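Local coordinates for PmbA-related protein (Thermotoga maritima, PDB 1VL4) that is probably a metallopeptidase of the PmbA/TldD type (peptidase family U62) and may modulate DNA gyrase, at residues L359-G373 against L387-I399. Numbering follows the deposited sequence.
Sequences LKEMDRGVVITEVEG and LFAKGYWVENGEI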
loop_
_atom_site.group_PDB
_atom_site.type_symbol
_atom_site.label_atom_id
_atom_site.label_comp_id
_atom_site.label_asym_id
_atom_site.label_seq_id
_atom_site.Cartn_x
_atom_site.Cartn_y
_atom_site.Cartn_z
ATOM N N LEU A 359 -1.449 18.788 32.742
ATOM C CA LEU A 359 -2.467 19.832 32.496
ATOM C C LEU A 359 -2.277 21.015 33.434
ATOM O O LEU A 359 -2.245 22.193 33.020
ATOM C CB LEU A 359 -3.875 19.284 32.730
ATOM C CG LEU A 359 -4.476 18.537 31.549
ATOM C CD1 LEU A 359 -5.753 17.805 32.011
ATOM C CD2 LEU A 359 -4.763 19.491 30.421
ATOM N N LYS A 360 -2.169 20.667 34.713
ATOM C CA LYS A 360 -2.006 21.630 35.771
ATOM C C LYS A 360 -0.727 22.419 35.546
ATOM O O LYS A 360 -0.739 23.666 35.612
ATOM C CB LYS A 360 -1.984 20.920 37.129
ATOM C CG LYS A 360 -3.281 20.935 37.961
ATOM C CD LYS A 360 -4.529 20.614 37.151
ATOM C CE LYS A 360 -5.787 20.950 37.929
ATOM N NZ LYS A 360 -5.915 22.419 38.224
ATOM N N GLU A 361 0.381 21.733 35.274
ATOM C CA GLU A 361 1.654 22.449 35.029
ATOM C C GLU A 361 1.591 23.363 33.808
ATOM O O GLU A 361 2.112 24.468 33.844
ATOM C CB GLU A 361 2.804 21.482 34.812
ATOM C CG GLU A 361 3.165 20.631 35.995
ATOM C CD GLU A 361 4.133 21.307 36.907
ATOM O OE1 GLU A 361 4.349 22.528 36.743
ATOM O OE2 GLU A 361 4.677 20.608 37.787
ATOM N N MET A 362 1.001 22.885 32.704
ATOM C CA MET A 362 0.846 23.720 31.526
ATOM C C MET A 362 -0.029 24.942 31.811
ATOM O O MET A 362 0.278 26.046 31.354
ATOM C CB MET A 362 0.219 22.937 30.379
ATOM C CG MET A 362 0.034 23.827 29.114
ATOM S SD MET A 362 -0.513 22.928 27.662
ATOM C CE MET A 362 -2.176 22.482 28.167
ATOM N N ASP A 363 -1.138 24.697 32.509
ATOM C CA ASP A 363 -2.099 25.684 32.973
ATOM C C ASP A 363 -2.936 26.357 31.877
ATOM O O ASP A 363 -4.139 26.585 32.052
ATOM C CB ASP A 363 -1.412 26.753 33.825
ATOM C CG ASP A 363 -2.387 27.815 34.308
ATOM O OD1 ASP A 363 -3.256 27.462 35.130
ATOM O OD2 ASP A 363 -2.318 28.980 33.856
ATOM N N ARG A 364 -2.303 26.761 30.789
ATOM C CA ARG A 364 -3.026 27.386 29.693
ATOM C C ARG A 364 -2.389 27.056 28.337
ATOM O O ARG A 364 -1.221 27.295 28.114
ATOM C CB ARG A 364 -3.096 28.874 29.928
ATOM C CG ARG A 364 -4.023 29.613 29.023
ATOM C CD ARG A 364 -4.102 31.044 29.491
ATOM N NE ARG A 364 -4.914 31.852 28.609
ATOM C CZ ARG A 364 -4.521 32.297 27.417
ATOM N NH1 ARG A 364 -3.310 32.006 26.948
ATOM N NH2 ARG A 364 -5.349 33.037 26.683
ATOM N N GLY A 365 -3.157 26.495 27.423
ATOM C CA GLY A 365 -2.551 25.984 26.212
ATOM C C GLY A 365 -3.418 24.976 25.492
ATOM O O GLY A 365 -4.611 24.857 25.776
ATOM N N VAL A 366 -2.798 24.266 24.554
ATOM C CA VAL A 366 -3.492 23.302 23.720
ATOM C C VAL A 366 -3.124 21.884 24.135
ATOM O O VAL A 366 -1.968 21.597 24.420
ATOM C CB VAL A 366 -3.120 23.480 22.245
ATOM C CG1 VAL A 366 -3.858 22.431 21.388
ATOM C CG2 VAL A 366 -3.459 24.899 21.783
ATOM N N VAL A 367 -4.124 21.014 24.166
ATOM C CA VAL A 367 -3.905 19.578 24.266
ATOM C C VAL A 367 -4.152 18.988 22.860
ATOM O O VAL A 367 -5.180 19.223 22.268
ATOM C CB VAL A 367 -4.844 18.914 25.286
ATOM C CG1 VAL A 367 -4.782 17.366 25.169
ATOM C CG2 VAL A 367 -4.512 19.377 26.720
ATOM N N ILE A 368 -3.184 18.261 22.330
ATOM C CA ILE A 368 -3.374 17.570 21.069
ATOM C C ILE A 368 -3.429 16.083 21.351
ATOM O O ILE A 368 -2.484 15.502 21.898
ATOM C CB ILE A 368 -2.312 17.993 20.027
ATOM C CG1 ILE A 368 -2.755 19.327 19.429
ATOM C CG2 ILE A 368 -2.143 16.944 18.872
ATOM C CD1 ILE A 368 -1.648 20.116 18.980
ATOM N N THR A 369 -4.563 15.488 20.971
ATOM C CA THR A 369 -4.860 14.077 21.254
ATOM C C THR A 369 -4.663 13.154 20.060
ATOM O O THR A 369 -4.427 11.982 20.251
ATOM C CB THR A 369 -6.306 13.882 21.717
ATOM O OG1 THR A 369 -7.193 14.481 20.756
ATOM C CG2 THR A 369 -6.515 14.532 23.092
ATOM N N GLU A 370 -4.790 13.683 18.852
ATOM C CA GLU A 370 -4.574 12.900 17.632
ATOM C C GLU A 370 -4.003 13.795 16.543
ATOM O O GLU A 370 -4.320 14.997 16.477
ATOM C CB GLU A 370 -5.889 12.282 17.136
ATOM C CG GLU A 370 -6.704 11.523 18.232
ATOM C CD GLU A 370 -6.053 10.225 18.664
ATOM O OE1 GLU A 370 -5.077 9.778 17.988
ATOM O OE2 GLU A 370 -6.522 9.643 19.678
ATOM N N VAL A 371 -3.139 13.208 15.714
ATOM C CA VAL A 371 -2.667 13.846 14.462
ATOM C C VAL A 371 -3.027 12.987 13.219
ATOM O O VAL A 371 -3.147 11.786 13.298
ATOM C CB VAL A 371 -1.147 14.102 14.498
ATOM C CG1 VAL A 371 -0.808 15.227 15.457
ATOM C CG2 VAL A 371 -0.365 12.837 14.879
ATOM N N GLU A 372 -3.191 13.623 12.076
ATOM C CA GLU A 372 -3.615 12.939 10.860
ATOM C C GLU A 372 -2.785 13.451 9.702
ATOM O O GLU A 372 -2.374 14.634 9.688
ATOM C CB GLU A 372 -5.107 13.228 10.573
ATOM C CG GLU A 372 -6.093 12.504 11.540
ATOM C CD GLU A 372 -6.649 13.357 12.699
ATOM O OE1 GLU A 372 -6.836 14.588 12.555
ATOM O OE2 GLU A 372 -6.932 12.769 13.771
ATOM N N GLY A 373 -2.552 12.560 8.734
ATOM C CA GLY A 373 -1.911 12.923 7.475
ATOM C C GLY A 373 -0.402 12.864 7.520
ATOM O O GLY A 373 0.261 13.686 6.902
ATOM N N LEU A 387 0.457 19.151 9.945
ATOM C CA LEU A 387 -0.432 18.034 10.197
ATOM C C LEU A 387 -1.739 18.544 10.744
ATOM O O LEU A 387 -1.759 19.408 11.642
ATOM C CB LEU A 387 0.197 17.077 11.228
ATOM C CG LEU A 387 1.474 16.330 10.835
ATOM C CD1 LEU A 387 2.076 15.674 12.057
ATOM C CD2 LEU A 387 1.227 15.296 9.720
ATOM N N PHE A 388 -2.833 18.014 10.218
ATOM C CA PHE A 388 -4.129 18.215 10.823
ATOM C C PHE A 388 -4.125 17.547 12.183
ATOM O O PHE A 388 -3.440 16.550 12.393
ATOM C CB PHE A 388 -5.239 17.614 9.979
ATOM C CG PHE A 388 -5.402 18.254 8.643
ATOM C CD1 PHE A 388 -4.642 17.839 7.561
ATOM C CD2 PHE A 388 -6.338 19.241 8.453
ATOM C CE1 PHE A 388 -4.803 18.420 6.319
ATOM C CE2 PHE A 388 -6.507 19.810 7.213
ATOM C CZ PHE A 388 -5.735 19.397 6.150
ATOM N N ALA A 389 -4.881 18.112 13.117
ATOM C CA ALA A 389 -4.847 17.619 14.495
ATOM C C ALA A 389 -6.187 17.801 15.199
ATOM O O ALA A 389 -7.051 18.565 14.739
ATOM C CB ALA A 389 -3.721 18.327 15.280
ATOM N N LYS A 390 -6.360 17.040 16.275
ATOM C CA LYS A 390 -7.519 17.154 17.180
ATOM C C LYS A 390 -6.988 17.451 18.580
ATOM O O LYS A 390 -5.946 16.939 18.966
ATOM C CB LYS A 390 -8.252 15.803 17.252
ATOM C CG LYS A 390 -9.206 15.481 16.080
ATOM C CD LYS A 390 -9.590 13.993 16.137
ATOM C CE LYS A 390 -10.951 13.725 15.531
ATOM N NZ LYS A 390 -10.949 13.791 14.021
ATOM N N GLY A 391 -7.731 18.236 19.340
ATOM C CA GLY A 391 -7.350 18.549 20.701
ATOM C C GLY A 391 -8.361 19.451 21.411
ATOM O O GLY A 391 -9.532 19.538 21.009
ATOM N N TYR A 392 -7.867 20.126 22.461
ATOM C CA TYR A 392 -8.678 20.854 23.426
ATOM C C TYR A 392 -7.942 22.139 23.808
ATOM O O TYR A 392 -6.713 22.196 23.699
ATOM C CB TYR A 392 -8.857 19.982 24.689
ATOM C CG TYR A 392 -9.539 18.674 24.386
ATOM C CD1 TYR A 392 -8.816 17.618 23.855
ATOM C CD2 TYR A 392 -10.924 18.516 24.544
ATOM C CE1 TYR A 392 -9.438 16.431 23.506
ATOM C CE2 TYR A 392 -11.560 17.293 24.209
ATOM C CZ TYR A 392 -10.803 16.264 23.692
ATOM O OH TYR A 392 -11.357 15.036 23.343
ATOM N N TRP A 393 -8.698 23.120 24.296
ATOM C CA TRP A 393 -8.175 24.331 24.920
ATOM C C TRP A 393 -8.206 24.113 26.445
ATOM O O TRP A 393 -9.180 23.578 26.989
ATOM C CB TRP A 393 -9.014 25.563 24.544
ATOM C CG TRP A 393 -8.488 26.802 25.190
ATOM C CD1 TRP A 393 -9.065 27.516 26.205
ATOM C CD2 TRP A 393 -7.239 27.448 24.904
ATOM N NE1 TRP A 393 -8.255 28.574 26.551
ATOM C CE2 TRP A 393 -7.117 28.531 25.784
ATOM C CE3 TRP A 393 -6.203 27.195 24.005
ATOM C CZ2 TRP A 393 -6.016 29.386 25.760
ATOM C CZ3 TRP A 393 -5.112 28.041 23.995
ATOM C CH2 TRP A 393 -5.026 29.110 24.855
ATOM N N VAL A 394 -7.130 24.512 27.116
ATOM C CA VAL A 394 -7.016 24.396 28.549
ATOM C C VAL A 394 -6.880 25.798 29.104
ATOM O O VAL A 394 -6.112 26.590 28.602
ATOM C CB VAL A 394 -5.756 23.580 28.916
ATOM C CG1 VAL A 394 -5.527 23.528 30.430
ATOM C CG2 VAL A 394 -5.848 22.188 28.333
ATOM N N GLU A 395 -7.664 26.113 30.112
ATOM C CA GLU A 395 -7.409 27.296 30.943
ATOM C C GLU A 395 -7.519 26.922 32.413
ATOM O O GLU A 395 -8.341 26.100 32.811
ATOM C CB GLU A 395 -8.309 28.486 30.597
ATOM C CG GLU A 395 -9.537 28.141 29.806
ATOM C CD GLU A 395 -10.341 29.369 29.394
ATOM O OE1 GLU A 395 -9.760 30.486 29.345
ATOM O OE2 GLU A 395 -11.559 29.202 29.115
ATOM N N ASN A 396 -6.660 27.535 33.204
ATOM C CA ASN A 396 -6.545 27.250 34.622
ATOM C C ASN A 396 -6.360 25.798 34.936
ATOM O O ASN A 396 -6.897 25.332 35.926
ATOM C CB ASN A 396 -7.763 27.797 35.362
ATOM C CG ASN A 396 -7.829 29.280 35.292
ATOM O OD1 ASN A 396 -6.869 29.969 35.686
ATOM N ND2 ASN A 396 -8.934 29.809 34.730
ATOM N N GLY A 397 -5.605 25.079 34.102
ATOM C CA GLY A 397 -5.269 23.688 34.368
ATOM C C GLY A 397 -6.360 22.660 34.100
ATOM O O GLY A 397 -6.231 21.471 34.477
ATOM N N GLU A 398 -7.390 23.081 33.383
ATOM C CA GLU A 398 -8.557 22.253 33.080
ATOM C C GLU A 398 -8.952 22.381 31.620
ATOM O O GLU A 398 -8.964 23.486 31.071
ATOM C CB GLU A 398 -9.744 22.725 33.947
ATOM C CG GLU A 398 -9.584 22.316 35.426
ATOM C CD GLU A 398 -10.613 22.944 36.339
ATOM O OE1 GLU A 398 -11.735 23.268 35.863
ATOM O OE2 GLU A 398 -10.292 23.121 37.544
ATOM N N ILE A 399 -9.348 21.277 31.004
ATOM C CA ILE A 399 -9.840 21.325 29.623
ATOM C C ILE A 399 -11.104 22.181 29.619
ATOM O O ILE A 399 -12.013 21.969 30.424
ATOM C CB ILE A 399 -10.079 19.902 29.041
ATOM C CG1 ILE A 399 -8.728 19.180 28.845
ATOM C CG2 ILE A 399 -10.858 19.951 27.742
ATOM C CD1 ILE A 399 -8.861 17.711 28.792
HETATM O O HOH W 1 -9.906 13.167 21.563
#
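Trp393 lies across the backbone of Gly365, whose carbonyl O sits over one face of the indole, 3.3 Å from CE3 and displaced toward the rim. At the ring's edge the extended side chain of Arg364 passes by, with CZ 3.7 Å from Trp393 CZ2; the guanidinium stands almost perpendicular to the indole (88°) and receives that carbon over the centre of one of its faces. The same Gly365 exchanges two backbone hydrogen bonds with Val394, the shorter running from Val394 N to Gly365 O (2.9 Å). On the face carrying Val394, its CG2, anti to the carbonyl carbon, packs 3.5 Å from Val367 CG2 and also meets Leu359 CD2 and Met362 CE, which ties helix 355-362 to the sheet. Just after helix 355-362, Asp363 O accepts a hydrogen bond from Gly397 N (2.9 Å), in the type I' turn of Glu395 to Glu398. Further along, Thr369 CG2 touches the edge of the Tyr392 ring at CE1 (3.5 Å), while a water bridges Thr369 OG1 and Tyr392 OH, and Ser223 gives that phenol a second partner. Here the register slips by one residue: Lys390 O takes Thr369 N (2.8 Å) and, more weakly, Glu370 N (3.5 Å), before regular pairing resumes with Lys390 N to Glu370 O. Tyr235 and His401 also pack on Trp393, and backbone hydrogen bonds join Val366 and Ile368 to Pro236, Leu238 and Arg240, on and just after strand 233-239, which runs parallel to strand 365-372. The result is an antiparallel strand pair with a classic beta bulge, within the mixed sheet of the C-terminal PmbA/TldD domain.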